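PDB 1ODI: purine nucleoside phosphorylase from Thermus thermophilus, which catalyses the phosphorolysis of purine nucleosides to the free base and ribose 1-phosphate, and is seen here with adenosine bound. Local coordinates for residues T162-A167 / N204-P209. Numbering follows the deposited sequence.
Sequences TTPEEA and NRIGDP. With ADN (adenosine), chain H.
CG of the puckered Pro164 ring stands above the plane of the Ile206-Gly207 peptide, out toward its carbonyl end, 3.6 Å from Ile206 O and 3.9 Å from Gly207 CA. Two further flat groups, the adenine of bound adenosine and the Asn204 amide, lie almost in one plane and meet along the N6/N7 edge of the base. Asn204 OD1 accepts from ADN N6 at 3.1 Å, and Asn204 ND2 gives to ADN N7 at 2.7 Å; both bonds are fairly straight. In Asn204, chi1 68° brings CG toward the base and chi2 94° sets the amide in the adenine plane. Ile206 CD1 comes up at the N6/N1 corner, on the other side of N6 from N7, 3.2 Å from ADN N6 and raised about 25° from the ring plane. With CG1 beside the backbone N, Ile206 divides its branches, CG1 and CD1 reaching the base while CG2 packs 4.0 Å from Ala167 CB. Phe178 of strand 175-179 touches both Ile206 and Ala167. Strand 195-205 thus ends at the base and passes into a type II turn, Arg205 to Asp208, where Gly207 sits against Pro164; a side chain there would run into Pro164 CG. Asp208 OD2 takes Arg205 N from above the carboxylate plane. On the 162-167 side, Thr163 and Glu166 form the capping box of helix 164-171, Thr163 N giving to Glu166 OE1 at 3.1 Å while the return bond is weak. A leucine in place of Asn204 would probably leave N6 and N7 without their mates and the base less firmly oriented. Glu181 and Met180 of the same chain and His5 of a neighbouring subunit also hydrogen-bond to the nucleoside. The amide as placed sets an acceptor at the 6-amino group and a donor at N7.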
ATOM      1  N   THR A 162     -11.843  15.146  -5.756  1.00 26.18           N
ATOM      2  CA  THR A 162     -12.515  14.459  -6.858  1.00 22.93           C
ATOM      3  C   THR A 162     -12.983  15.394  -7.961  1.00 23.83           C
ATOM      4  O   THR A 162     -13.736  16.337  -7.712  1.00 25.83           O
ATOM      5  CB  THR A 162     -13.746  13.690  -6.373  1.00 23.43           C
ATOM      6  OG1 THR A 162     -13.379  12.833  -5.288  1.00 22.93           O
ATOM      7  CG2 THR A 162     -14.325  12.855  -7.509  1.00 22.16           C
ATOM      8  N   THR A 163     -12.537  15.118  -9.182  1.00 23.91           N
ATOM      9  CA  THR A 163     -12.914  15.910 -10.344  1.00 26.25           C
ATOM     10  C   THR A 163     -13.989  15.134 -11.101  1.00 30.15           C
ATOM     11  O   THR A 163     -14.174  13.938 -10.876  1.00 29.02           O
ATOM     12  CB  THR A 163     -11.719  16.128 -11.288  1.00 24.24           C
ATOM     13  OG1 THR A 163     -11.439  14.915 -11.997  1.00 21.19           O
ATOM     14  CG2 THR A 163     -10.491  16.535 -10.493  1.00 22.11           C
ATOM     15  N   PRO A 164     -14.718  15.809 -12.003  1.00 33.33           N
ATOM     16  CA  PRO A 164     -15.777  15.153 -12.782  1.00 32.49           C
ATOM     17  C   PRO A 164     -15.298  13.952 -13.602  1.00 34.07           C
ATOM     18  O   PRO A 164     -16.064  13.017 -13.840  1.00 38.50           O
ATOM     19  CB  PRO A 164     -16.307  16.285 -13.658  1.00 31.77           C
ATOM     20  CG  PRO A 164     -16.119  17.490 -12.775  1.00 34.28           C
ATOM     21  CD  PRO A 164     -14.731  17.269 -12.218  1.00 29.50           C
ATOM     22  N   GLU A 165     -14.039  13.971 -14.029  1.00 32.93           N
ATOM     23  CA  GLU A 165     -13.490  12.867 -14.816  1.00 33.90           C
ATOM     24  C   GLU A 165     -13.289  11.638 -13.929  1.00 30.52           C
ATOM     25  O   GLU A 165     -13.604  10.510 -14.317  1.00 26.07           O
ATOM     26  CB  GLU A 165     -12.142  13.250 -15.443  1.00 36.32           C
ATOM     27  CG  GLU A 165     -12.147  14.487 -16.336  1.00 44.68           C
ATOM     28  CD  GLU A 165     -12.020  15.795 -15.555  1.00 51.18           C
ATOM     29  OE1 GLU A 165     -13.023  16.242 -14.945  1.00 47.14           O
ATOM     30  OE2 GLU A 165     -10.906  16.370 -15.546  1.00 51.48           O
ATOM     31  N   GLU A 166     -12.752  11.869 -12.737  1.00 28.55           N
ATOM     32  CA  GLU A 166     -12.508  10.790 -11.790  1.00 28.92           C
ATOM     33  C   GLU A 166     -13.822  10.148 -11.345  1.00 26.10           C
ATOM     34  O   GLU A 166     -13.898   8.932 -11.181  1.00 29.71           O
ATOM     35  CB  GLU A 166     -11.748  11.326 -10.576  1.00 25.49           C
ATOM     36  CG  GLU A 166     -10.541  12.169 -10.953  1.00 32.83           C
ATOM     37  CD  GLU A 166      -9.671  12.525  -9.764  1.00 37.48           C
ATOM     38  OE1 GLU A 166     -10.198  13.080  -8.771  1.00 35.20           O
ATOM     39  OE2 GLU A 166      -8.454  12.249  -9.827  1.00 38.76           O
ATOM     40  N   ALA A 167     -14.850  10.970 -11.160  1.00 21.83           N
ATOM     41  CA  ALA A 167     -16.160  10.491 -10.739  1.00 21.08           C
ATOM     42  C   ALA A 167     -16.773   9.571 -11.787  1.00 26.71           C
ATOM     43  O   ALA A 167     -17.289   8.501 -11.461  1.00 26.94           O
ATOM     44  CB  ALA A 167     -17.077  11.661 -10.491  1.00 20.52           C
ATOM     45  N   ASN A 204     -26.704  17.258  -6.292  1.00 26.29           N
ATOM     46  CA  ASN A 204     -25.859  17.871  -7.307  1.00 24.92           C
ATOM     47  C   ASN A 204     -25.085  16.841  -8.118  1.00 26.13           C
ATOM     48  O   ASN A 204     -24.991  15.663  -7.752  1.00 23.90           O
ATOM     49  CB  ASN A 204     -24.865  18.804  -6.632  1.00 21.42           C
ATOM     50  CG  ASN A 204     -23.840  18.049  -5.797  1.00 23.33           C
ATOM     51  OD1 ASN A 204     -22.750  17.729  -6.270  1.00 28.82           O
ATOM     52  ND2 ASN A 204     -24.196  17.744  -4.555  1.00 19.45           N
ATOM     53  N   ARG A 205     -24.548  17.296  -9.239  1.00 27.83           N
ATOM     54  CA  ARG A 205     -23.724  16.445 -10.081  1.00 31.25           C
ATOM     55  C   ARG A 205     -22.301  16.872  -9.698  1.00 28.41           C
ATOM     56  O   ARG A 205     -22.049  18.050  -9.449  1.00 28.61           O
ATOM     57  CB  ARG A 205     -24.009  16.704 -11.569  1.00 27.15           C
ATOM     58  CG  ARG A 205     -25.449  16.400 -11.978  1.00 34.59           C
ATOM     59  CD  ARG A 205     -25.595  16.314 -13.490  1.00 38.60           C
ATOM     60  NE  ARG A 205     -26.909  15.826 -13.906  1.00 43.01           N
ATOM     61  CZ  ARG A 205     -28.006  16.576 -13.979  1.00 43.68           C
ATOM     62  NH1 ARG A 205     -27.959  17.866 -13.661  1.00 37.85           N
ATOM     63  NH2 ARG A 205     -29.151  16.035 -14.386  1.00 42.10           N
ATOM     64  N   ILE A 206     -21.379  15.923  -9.621  1.00 29.48           N
ATOM     65  CA  ILE A 206     -20.015  16.251  -9.235  1.00 30.87           C
ATOM     66  C   ILE A 206     -19.404  17.322 -10.128  1.00 32.90           C
ATOM     67  O   ILE A 206     -19.398  17.199 -11.352  1.00 30.94           O
ATOM     68  CB  ILE A 206     -19.115  14.996  -9.251  1.00 31.17           C
ATOM     69  CG1 ILE A 206     -19.480  14.082  -8.072  1.00 30.99           C
ATOM     70  CG2 ILE A 206     -17.644  15.400  -9.192  1.00 28.35           C
ATOM     71  CD1 ILE A 206     -18.750  14.375  -6.770  1.00 32.76           C
ATOM     72  N   GLY A 207     -18.891  18.375  -9.498  1.00 35.98           N
ATOM     73  CA  GLY A 207     -18.273  19.459 -10.239  1.00 37.31           C
ATOM     74  C   GLY A 207     -19.112  20.720 -10.296  1.00 37.19           C
ATOM     75  O   GLY A 207     -18.635  21.765 -10.745  1.00 33.64           O
ATOM     76  N   ASP A 208     -20.363  20.624  -9.849  1.00 37.97           N
ATOM     77  CA  ASP A 208     -21.261  21.775  -9.854  1.00 37.73           C
ATOM     78  C   ASP A 208     -20.809  22.816  -8.838  1.00 39.08           C
ATOM     79  O   ASP A 208     -20.439  22.478  -7.708  1.00 35.86           O
ATOM     80  CB  ASP A 208     -22.701  21.352  -9.536  1.00 35.31           C
ATOM     81  CG  ASP A 208     -23.324  20.519 -10.637  1.00 35.75           C
ATOM     82  OD1 ASP A 208     -22.821  20.580 -11.780  1.00 38.79           O
ATOM     83  OD2 ASP A 208     -24.322  19.816 -10.366  1.00 35.43           O
ATOM     84  N   PRO A 209     -20.817  24.099  -9.235  1.00 42.12           N
ATOM     85  CA  PRO A 209     -20.404  25.182  -8.334  1.00 45.09           C
ATOM     86  C   PRO A 209     -21.339  25.275  -7.130  1.00 45.80           C
ATOM     87  O   PRO A 209     -20.893  25.508  -6.007  1.00 48.07           O
ATOM     88  CB  PRO A 209     -20.477  26.423  -9.226  1.00 44.24           C
ATOM     89  CG  PRO A 209     -20.211  25.868 -10.600  1.00 45.89           C
ATOM     90  CD  PRO A 209     -21.048  24.610 -10.597  1.00 42.81           C
TER
HETATM   91  O5' ADN H1237     -21.981  18.742   1.099  1.00 31.89           O
HETATM   92  C5' ADN H1237     -21.159  17.614   1.335  1.00 26.25           C
HETATM   93  C4' ADN H1237     -21.996  16.714   2.263  1.00 31.21           C
HETATM   94  O4' ADN H1237     -23.266  16.242   1.668  1.00 29.78           O
HETATM   95  C3' ADN H1237     -21.268  15.432   2.624  1.00 32.65           C
HETATM   96  O3' ADN H1237     -21.521  15.214   4.027  1.00 31.26           O
HETATM   97  C2' ADN H1237     -21.866  14.311   1.740  1.00 29.62           C
HETATM   98  O2' ADN H1237     -22.301  13.165   2.465  1.00 29.57           O
HETATM   99  C1' ADN H1237     -22.962  15.054   0.914  1.00 31.69           C
HETATM  100  N9  ADN H1237     -22.608  15.374  -0.525  1.00 30.00           N
HETATM  101  C8  ADN H1237     -23.466  16.021  -1.434  1.00 29.95           C
HETATM  102  N7  ADN H1237     -22.975  16.218  -2.630  1.00 28.79           N
HETATM  103  C5  ADN H1237     -21.694  15.673  -2.551  1.00 28.12           C
HETATM  104  C6  ADN H1237     -20.604  15.559  -3.511  1.00 27.69           C
HETATM  105  N6  ADN H1237     -20.691  16.017  -4.764  1.00 29.27           N
HETATM  106  N1  ADN H1237     -19.443  14.948  -3.087  1.00 27.43           N
HETATM  107  C2  ADN H1237     -19.344  14.481  -1.810  1.00 19.23           C
HETATM  108  N3  ADN H1237     -20.290  14.534  -0.831  1.00 17.10           N
HETATM  109  C4  ADN H1237     -21.440  15.144  -1.263  1.00 23.39           C